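Local coordinates for protein TRAP-T family transporter, DctP (Periplasmic binding) subunit (Sulfitobacter sp. NAS-14.1, PDB 4PF8) that binds beta-D-galacturonate and, as the periplasmic solute-binding subunit of a TRAP transporter, probably delivers it to the membrane components for uptake, at residues Asp35-His40 and Gly270-Ala275; Ser211-Ser216 and Ala274-Ile279. All blocks are in the same frame, centred on the assembly; numbering follows the deposited sequence.

Interaction 1: Asp35-His40 and Gly270-Ala275; sequences DYPVSH and GEREAA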
ATOM      1  N   ASP A  35     -13.901   4.788  -8.407  1.00 12.19           N
ATOM      2  CA  ASP A  35     -14.751   4.609  -7.234  1.00 12.86           C
ATOM      3  C   ASP A  35     -14.023   3.739  -6.199  1.00 11.68           C
ATOM      4  O   ASP A  35     -14.181   2.515  -6.150  1.00 12.71           O
ATOM      5  CB  ASP A  35     -16.103   4.001  -7.596  1.00 18.93           C
ATOM      6  CG  ASP A  35     -17.057   3.984  -6.404  1.00 30.16           C
ATOM      7  OD1 ASP A  35     -16.715   4.578  -5.355  1.00 23.58           O
ATOM      8  OD2 ASP A  35     -18.136   3.368  -6.509  1.00 33.06           O
ATOM      9  N   TYR A  36     -13.220   4.395  -5.372  1.00 13.34           N
ATOM     10  CA  TYR A  36     -12.324   3.717  -4.420  1.00 10.50           C
ATOM     11  C   TYR A  36     -11.953   4.772  -3.360  1.00 13.17           C
ATOM     12  O   TYR A  36     -11.860   5.951  -3.675  1.00 12.30           O
ATOM     13  CB  TYR A  36     -11.074   3.210  -5.147  1.00 10.15           C
ATOM     14  CG  TYR A  36     -10.287   2.168  -4.383  1.00  8.19           C
ATOM     15  CD1 TYR A  36     -10.687   0.842  -4.397  1.00 10.29           C
ATOM     16  CD2 TYR A  36      -9.140   2.500  -3.686  1.00  8.65           C
ATOM     17  CE1 TYR A  36      -9.972  -0.127  -3.706  1.00  7.60           C
ATOM     18  CE2 TYR A  36      -8.417   1.535  -2.982  1.00  7.89           C
ATOM     19  CZ  TYR A  36      -8.845   0.215  -3.004  1.00  7.36           C
ATOM     20  OH  TYR A  36      -8.102  -0.751  -2.327  1.00  9.01           O
ATOM     21  N   PRO A  37     -11.728   4.377  -2.100  1.00 12.00           N
ATOM     22  CA  PRO A  37     -11.524   5.384  -1.034  1.00 12.55           C
ATOM     23  C   PRO A  37     -10.335   6.328  -1.234  1.00 11.21           C
ATOM     24  O   PRO A  37     -10.417   7.536  -0.963  1.00 11.49           O
ATOM     25  CB  PRO A  37     -11.311   4.526   0.219  1.00 10.76           C
ATOM     26  CG  PRO A  37     -12.121   3.307  -0.063  1.00 11.91           C
ATOM     27  CD  PRO A  37     -11.961   3.031  -1.542  1.00 12.87           C
ATOM     28  N   VAL A  38      -9.241   5.775  -1.733  1.00  9.70           N
ATOM     29  CA  VAL A  38      -8.069   6.564  -2.062  1.00  9.22           C
ATOM     30  C   VAL A  38      -8.443   7.642  -3.073  1.00  9.98           C
ATOM     31  O   VAL A  38      -8.086   8.800  -2.916  1.00 10.37           O
ATOM     32  CB  VAL A  38      -6.973   5.674  -2.670  1.00  8.38           C
ATOM     33  CG1 VAL A  38      -5.819   6.529  -3.188  1.00  8.46           C
ATOM     34  CG2 VAL A  38      -6.488   4.641  -1.645  1.00  9.84           C
ATOM     35  N   SER A  39      -9.152   7.240  -4.121  1.00  8.47           N
ATOM     36  CA  SER A  39      -9.564   8.153  -5.177  1.00  9.08           C
ATOM     37  C   SER A  39     -10.384   9.323  -4.648  1.00 10.64           C
ATOM     38  O   SER A  39     -10.149  10.483  -5.023  1.00 11.95           O
ATOM     39  CB  SER A  39     -10.365   7.384  -6.220  1.00 11.06           C
ATOM     40  OG  SER A  39      -9.739   6.132  -6.485  1.00 10.43           O
ATOM     41  N   HIS A  40     -11.351   9.016  -3.785  1.00 10.72           N
ATOM     42  CA  HIS A  40     -12.206  10.044  -3.218  1.00 12.02           C
ATOM     43  C   HIS A  40     -11.408  10.937  -2.297  1.00 13.48           C
ATOM     44  O   HIS A  40     -11.624  12.165  -2.269  1.00 13.50           O
ATOM     45  CB  HIS A  40     -13.399   9.421  -2.485  1.00 13.65           C
ATOM     46  CG  HIS A  40     -14.266   8.590  -3.374  1.00 16.00           C
ATOM     47  ND1 HIS A  40     -14.823   9.080  -4.536  1.00 24.91           N
ATOM     48  CD2 HIS A  40     -14.632   7.291  -3.302  1.00 15.77           C
ATOM     49  CE1 HIS A  40     -15.511   8.123  -5.130  1.00 26.78           C
ATOM     50  NE2 HIS A  40     -15.418   7.029  -4.397  1.00 19.43           N
ATOM     51  N   GLY A 270     -13.028   2.189   6.072  1.00 14.10           N
ATOM     52  CA  GLY A 270     -13.769   1.262   6.923  1.00 17.78           C
ATOM     53  C   GLY A 270     -15.042   0.750   6.262  1.00 14.56           C
ATOM     54  O   GLY A 270     -15.318  -0.463   6.212  1.00 15.79           O
ATOM     55  N   GLU A 271     -15.805   1.690   5.714  1.00 12.25           N
ATOM     56  CA  GLU A 271     -17.049   1.386   5.020  1.00 11.97           C
ATOM     57  C   GLU A 271     -16.799   0.475   3.805  1.00 10.55           C
ATOM     58  O   GLU A 271     -17.488  -0.541   3.619  1.00 12.77           O
ATOM     59  CB  GLU A 271     -17.678   2.726   4.641  1.00 16.77           C
ATOM     60  CG  GLU A 271     -18.581   2.850   3.454  1.00 32.26           C
ATOM     61  CD  GLU A 271     -18.942   4.334   3.250  1.00 34.17           C
ATOM     62  OE1 GLU A 271     -18.882   4.859   2.112  1.00 35.55           O
ATOM     63  OE2 GLU A 271     -19.247   4.988   4.271  1.00 40.59           O
ATOM     64  N   ARG A 272     -15.796   0.808   2.994  1.00 10.81           N
ATOM     65  CA  ARG A 272     -15.483   0.024   1.814  1.00  8.81           C
ATOM     66  C   ARG A 272     -14.941  -1.370   2.099  1.00  9.43           C
ATOM     67  O   ARG A 272     -15.251  -2.315   1.371  1.00 10.30           O
ATOM     68  CB  ARG A 272     -14.481   0.791   0.916  1.00  8.39           C
ATOM     69  CG  ARG A 272     -14.166   0.117  -0.400  1.00  9.59           C
ATOM     70  CD  ARG A 272     -15.409  -0.133  -1.215  1.00 13.45           C
ATOM     71  NE  ARG A 272     -15.089  -0.861  -2.431  1.00 12.79           N
ATOM     72  CZ  ARG A 272     -14.850  -0.292  -3.608  1.00 14.01           C
ATOM     73  NH1 ARG A 272     -14.537  -1.058  -4.645  1.00 13.85           N
ATOM     74  NH2 ARG A 272     -14.887   1.023  -3.742  1.00 13.59           N
ATOM     75  N   GLU A 273     -14.144  -1.519   3.139  1.00  8.39           N
ATOM     76  CA  GLU A 273     -13.632  -2.841   3.477  1.00  9.66           C
ATOM     77  C   GLU A 273     -14.761  -3.842   3.703  1.00  9.40           C
ATOM     78  O   GLU A 273     -14.760  -4.936   3.123  1.00 11.54           O
ATOM     79  CB  GLU A 273     -12.684  -2.758   4.672  1.00 13.98           C
ATOM     80  CG  GLU A 273     -11.733  -3.955   4.794  1.00 21.12           C
ATOM     81  CD  GLU A 273     -10.317  -3.529   5.188  1.00 29.10           C
ATOM     82  OE1 GLU A 273     -10.126  -3.066   6.317  1.00 22.95           O
ATOM     83  OE2 GLU A 273      -9.388  -3.657   4.365  1.00 37.64           O
ATOM     84  N   ALA A 274     -15.772  -3.442   4.479  1.00  9.78           N
ATOM     85  CA  ALA A 274     -16.934  -4.289   4.701  1.00  9.95           C
ATOM     86  C   ALA A 274     -17.747  -4.499   3.428  1.00  9.78           C
ATOM     87  O   ALA A 274     -18.197  -5.614   3.154  1.00 10.00           O
ATOM     88  CB  ALA A 274     -17.812  -3.698   5.809  1.00 11.54           C
ATOM     89  N   ALA A 275     -17.940  -3.436   2.653  1.00  9.71           N
ATOM     90  CA  ALA A 275     -18.744  -3.519   1.440  1.00 10.06           C
ATOM     91  C   ALA A 275     -18.084  -4.469   0.433  1.00  9.40           C
ATOM     92  O   ALA A 275     -18.760  -5.269  -0.220  1.00  9.87           O
ATOM     93  CB  ALA A 275     -18.923  -2.150   0.834  1.00 11.04           C
TER
HETATM   94  O   HOH W   1     -14.897   0.001  -7.325  1.00 19.68           O
HETATM   95  O   HOH W   2     -15.576   3.413  -2.392  1.00 26.17           O

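Interaction 2: Ser211-Ser216 and Ala274-Ile279; sequences SYESTS and AASMKI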
ATOM      1  N   SER A 211      -9.056  -3.985  -2.795  1.00  6.24           N
ATOM      2  CA  SER A 211      -8.210  -4.200  -3.981  1.00  6.04           C
ATOM      3  C   SER A 211      -8.579  -5.484  -4.702  1.00  8.77           C
ATOM      4  O   SER A 211      -8.685  -5.512  -5.904  1.00  9.69           O
ATOM      5  CB  SER A 211      -6.731  -4.238  -3.596  1.00  8.49           C
ATOM      6  OG  SER A 211      -6.232  -2.941  -3.287  1.00 10.13           O
ATOM      7  N   TYR A 212      -8.748  -6.552  -3.936  1.00  6.63           N
ATOM      8  CA  TYR A 212      -9.124  -7.874  -4.464  1.00  6.95           C
ATOM      9  C   TYR A 212     -10.457  -7.810  -5.200  1.00  6.87           C
ATOM     10  O   TYR A 212     -10.635  -8.444  -6.246  1.00  9.20           O
ATOM     11  CB  TYR A 212      -9.167  -8.830  -3.266  1.00  7.61           C
ATOM     12  CG  TYR A 212      -9.669 -10.227  -3.484  1.00  6.59           C
ATOM     13  CD1 TYR A 212      -9.139 -11.055  -4.454  1.00  7.80           C
ATOM     14  CD2 TYR A 212     -10.625 -10.759  -2.626  1.00  7.63           C
ATOM     15  CE1 TYR A 212      -9.591 -12.342  -4.602  1.00  7.34           C
ATOM     16  CE2 TYR A 212     -11.085 -12.047  -2.772  1.00  7.44           C
ATOM     17  CZ  TYR A 212     -10.550 -12.832  -3.725  1.00  6.41           C
ATOM     18  OH  TYR A 212     -11.039 -14.116  -3.834  1.00  9.04           O
ATOM     19  N   GLU A 213     -11.392  -7.037  -4.651  1.00  6.15           N
ATOM     20  CA  GLU A 213     -12.713  -6.852  -5.243  1.00  7.90           C
ATOM     21  C   GLU A 213     -12.729  -5.879  -6.427  1.00 10.11           C
ATOM     22  O   GLU A 213     -13.248  -6.218  -7.493  1.00  8.48           O
ATOM     23  CB  GLU A 213     -13.687  -6.358  -4.157  1.00  8.40           C
ATOM     24  CG  GLU A 213     -15.096  -6.110  -4.646  1.00 11.17           C
ATOM     25  CD  GLU A 213     -15.319  -4.656  -4.981  1.00 18.47           C
ATOM     26  OE1 GLU A 213     -14.936  -3.793  -4.151  1.00 15.95           O
ATOM     27  OE2 GLU A 213     -15.862  -4.379  -6.069  1.00 19.50           O
ATOM     28  N   SER A 214     -12.167  -4.679  -6.249  1.00  6.64           N
ATOM     29  CA  SER A 214     -12.328  -3.606  -7.233  1.00  8.64           C
ATOM     30  C   SER A 214     -11.664  -3.929  -8.562  1.00 10.85           C
ATOM     31  O   SER A 214     -12.070  -3.416  -9.601  1.00 11.83           O
ATOM     32  CB  SER A 214     -11.805  -2.276  -6.684  1.00 10.52           C
ATOM     33  OG  SER A 214     -10.426  -2.296  -6.440  1.00 10.72           O
ATOM     34  N   THR A 215     -10.647  -4.783  -8.510  1.00  7.77           N
ATOM     35  CA  THR A 215      -9.869  -5.184  -9.687  1.00  6.02           C
ATOM     36  C   THR A 215     -10.453  -6.399 -10.386  1.00  7.88           C
ATOM     37  O   THR A 215      -9.932  -6.838 -11.416  1.00  9.73           O
ATOM     38  CB  THR A 215      -8.465  -5.578  -9.293  1.00  9.94           C
ATOM     39  OG1 THR A 215      -8.542  -6.648  -8.342  1.00  9.91           O
ATOM     40  CG2 THR A 215      -7.697  -4.387  -8.719  1.00 11.00           C
ATOM     41  N   SER A 216     -11.513  -6.956  -9.809  1.00  8.59           N
ATOM     42  CA  SER A 216     -12.104  -8.205 -10.270  1.00  7.82           C
ATOM     43  C   SER A 216     -11.205  -9.425 -10.068  1.00  6.61           C
ATOM     44  O   SER A 216     -11.490 -10.492 -10.617  1.00  8.77           O
ATOM     45  CB  SER A 216     -12.547  -8.126 -11.728  1.00 12.83           C
ATOM     46  OG  SER A 216     -13.535  -7.119 -11.909  1.00 17.35           O
ATOM     47  N   ALA A 274     -15.772  -3.442   4.479  1.00  9.78           N
ATOM     48  CA  ALA A 274     -16.934  -4.289   4.701  1.00  9.95           C
ATOM     49  C   ALA A 274     -17.747  -4.499   3.428  1.00  9.78           C
ATOM     50  O   ALA A 274     -18.197  -5.614   3.154  1.00 10.00           O
ATOM     51  CB  ALA A 274     -17.812  -3.698   5.809  1.00 11.54           C
ATOM     52  N   ALA A 275     -17.940  -3.436   2.653  1.00  9.71           N
ATOM     53  CA  ALA A 275     -18.744  -3.519   1.440  1.00 10.06           C
ATOM     54  C   ALA A 275     -18.084  -4.469   0.433  1.00  9.40           C
ATOM     55  O   ALA A 275     -18.760  -5.269  -0.220  1.00  9.87           O
ATOM     56  CB  ALA A 275     -18.923  -2.150   0.834  1.00 11.04           C
ATOM     57  N   SER A 276     -16.767  -4.398   0.338  1.00 10.02           N
ATOM     58  CA  SER A 276     -16.044  -5.282  -0.575  1.00  8.69           C
ATOM     59  C   SER A 276     -16.121  -6.732  -0.086  1.00  8.71           C
ATOM     60  O   SER A 276     -16.326  -7.639  -0.895  1.00  9.92           O
ATOM     61  CB  SER A 276     -14.585  -4.851  -0.730  1.00  9.25           C
ATOM     62  OG  SER A 276     -14.510  -3.693  -1.526  1.00 11.87           O
HETATM   63  N   MSE A 277     -15.951  -6.965   1.217  1.00  9.65           N
HETATM   64  CA  MSE A 277     -16.127  -8.308   1.772  1.00  9.47           C
HETATM   65  C   MSE A 277     -17.500  -8.872   1.431  1.00  9.77           C
HETATM   66  O   MSE A 277     -17.623 -10.045   1.074  1.00 10.13           O
HETATM   67  CB  MSE A 277     -15.935  -8.302   3.285  1.00 13.50           C
HETATM   68  CG  MSE A 277     -14.505  -8.181   3.743  1.00 17.58           C
HETATM   69 SE   MSE A 277     -13.359  -9.723   3.231  0.68 19.26          SE
HETATM   70  CE  MSE A 277     -14.579 -10.989   3.045  1.00  9.18           C
ATOM     71  N   LYS A 278     -18.538  -8.051   1.542  1.00 10.06           N
ATOM     72  CA  LYS A 278     -19.879  -8.508   1.187  1.00 11.05           C
ATOM     73  C   LYS A 278     -19.977  -8.912  -0.295  1.00 12.04           C
ATOM     74  O   LYS A 278     -20.569  -9.940  -0.639  1.00 12.49           O
ATOM     75  CB  LYS A 278     -20.918  -7.434   1.531  1.00 11.89           C
ATOM     76  CG  LYS A 278     -22.344  -7.942   1.429  1.00 17.22           C
ATOM     77  CD  LYS A 278     -23.332  -6.885   1.829  1.00 19.65           C
ATOM     78  CE  LYS A 278     -24.734  -7.462   1.896  1.00 25.55           C
ATOM     79  NZ  LYS A 278     -25.200  -7.977   0.570  1.00 28.55           N
ATOM     80  N   ILE A 279     -19.398  -8.100  -1.171  1.00 10.81           N
ATOM     81  CA  ILE A 279     -19.389  -8.391  -2.606  1.00 10.94           C
ATOM     82  C   ILE A 279     -18.663  -9.713  -2.884  1.00 10.45           C
ATOM     83  O   ILE A 279     -19.129 -10.549  -3.674  1.00 11.96           O
ATOM     84  CB  ILE A 279     -18.742  -7.227  -3.375  1.00 11.00           C
ATOM     85  CG1 ILE A 279     -19.673  -6.019  -3.347  1.00 13.95           C
ATOM     86  CG2 ILE A 279     -18.434  -7.611  -4.825  1.00 11.08           C
ATOM     87  CD1 ILE A 279     -19.020  -4.754  -3.752  1.00 13.86           C
TER

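Interaction 1: Asp35-His40 and Gly270-Ala275
R272 of the long helix 248-282, which runs along both lobes of the TRAP solute-binding fold, packs on P37 and hydrogen-bonds D35, in the loop and N-terminal turn of helix 37-52, where Y36 is at the N-cap position. The tight part is apolar. The ring of P37 sets its CG against the aliphatic stem of R272, 3.6 Å from R272 CB, while P37 CD lies near R272 CG, and the two side chains cross at about a right angle. L268 and W269, earlier on the long helix, also pack on P37 and extend this patch. With CG of R272 anti to the backbone N (chi1 -175°), the stem leaves the helix toward P37; the bend at chi2 (57°) then carries the guanidinium along to Y36 and D35.

There NH2 of R272 donates to the backbone O of D35 over 2.9 Å, nearly straight at 169°. The oxygen lies in the guanidinium plane, but the donor stands above the carbonyl plane. Y36 CD1 sits over one face of the guanidinium, whereas the far end of the tyrosine turns toward the sugar pocket and probably hydrogen-bonds S211. E213 and S276 take other N-H groups of R272, helping to fix its rotation.

The D35 side is looser and watery. Its carboxylate does not touch the arginine, OD1 remaining 4.3 Å from R272 NH2, and a water accepts from that NH2 and donates a weak bond to D35 OD1. A second water donates to D35 O and accepts from R272 NH1, closing a small ring that includes D35 O and both terminal nitrogens of R272. The carboxylate is instead tied back to its own segment: H40 NE2 donates to D35 OD1 over 2.9 Å, in the imidazole plane and on the anti side of the oxygen.

Interaction 2: Ser211-Ser216 and Ala274-Ile279
E213 and S276 meet through a short hydrogen bond in which S276 OG donates to E213 OE1 over 2.7 Å. The hydroxyl comes to the anti side of that oxygen, 17° out of the carboxylate plane. It joins the short helix 209-214, whose S211 belongs to the galacturonate pocket, to the long helix 248-282, at the point where the backbones come nearest: the CA atoms of E213 and S276 are 5.9 Å apart.

Beside the polar pair lies an apolar one. CG2 of I279, one helical turn beyond S276, packs 3.7 Å from E213 CG, and CD1 of I279 lies 3.9 Å from E213 CD. The glutamate is therefore flanked by the isoleucine along its stem and hydrogen-bonded by the serine at one oxygen. Extended at chi1 (179°), its chain heads across to the long helix, and the bend at chi2 (-96°) swings the carboxylate alongside that helix so that OE1 meets S276.

In the next shell, R272 holds both members of the bond, its NH1 in a salt bridge with E213 OE1 and its NE donating to S276 OG. P210 touches S276, I280 packs on E213, and F218 of helix 217-220 packs on I279. The E213 helix ends close by: T215 OG1 donates to S211 O over 2.7 Å in the carbonyl plane, S216 N bonds E213 O, and S216 leaves helical geometry with positive phi.

One carboxylate oxygen thus takes both a hydroxyl and a guanidinium N-H, while the hydroxyl is itself an acceptor from the same arginine. This closed network would probably favour the ionised form of E213, and it fixes the direction in which the S276 hydroxyl points.

Overall arrangement
Interactions 1 and 2 each use helix 248-282 for one of their segments, with centres 9 Å apart, and share A274 and A275. NH1 of R272 in the first and OE1 of E213 in the second form a 2.8 Å salt bridge, so that loop 35-36 and helix 209-214 are connected through R272, which bonds D35 O on one side and E213 OE1 on the other. A second link runs nearer the ligand: Y36 OH and S211 OG, 3.0 Å apart, probably share a hydrogen bond, and S211 OG also makes a weak one to O1 of the galacturonate. The Y36 side chain, about 5 Å from the sugar at nearest approach, thus reaches it through S211, whereas S276 lies well back, about 11 Å away.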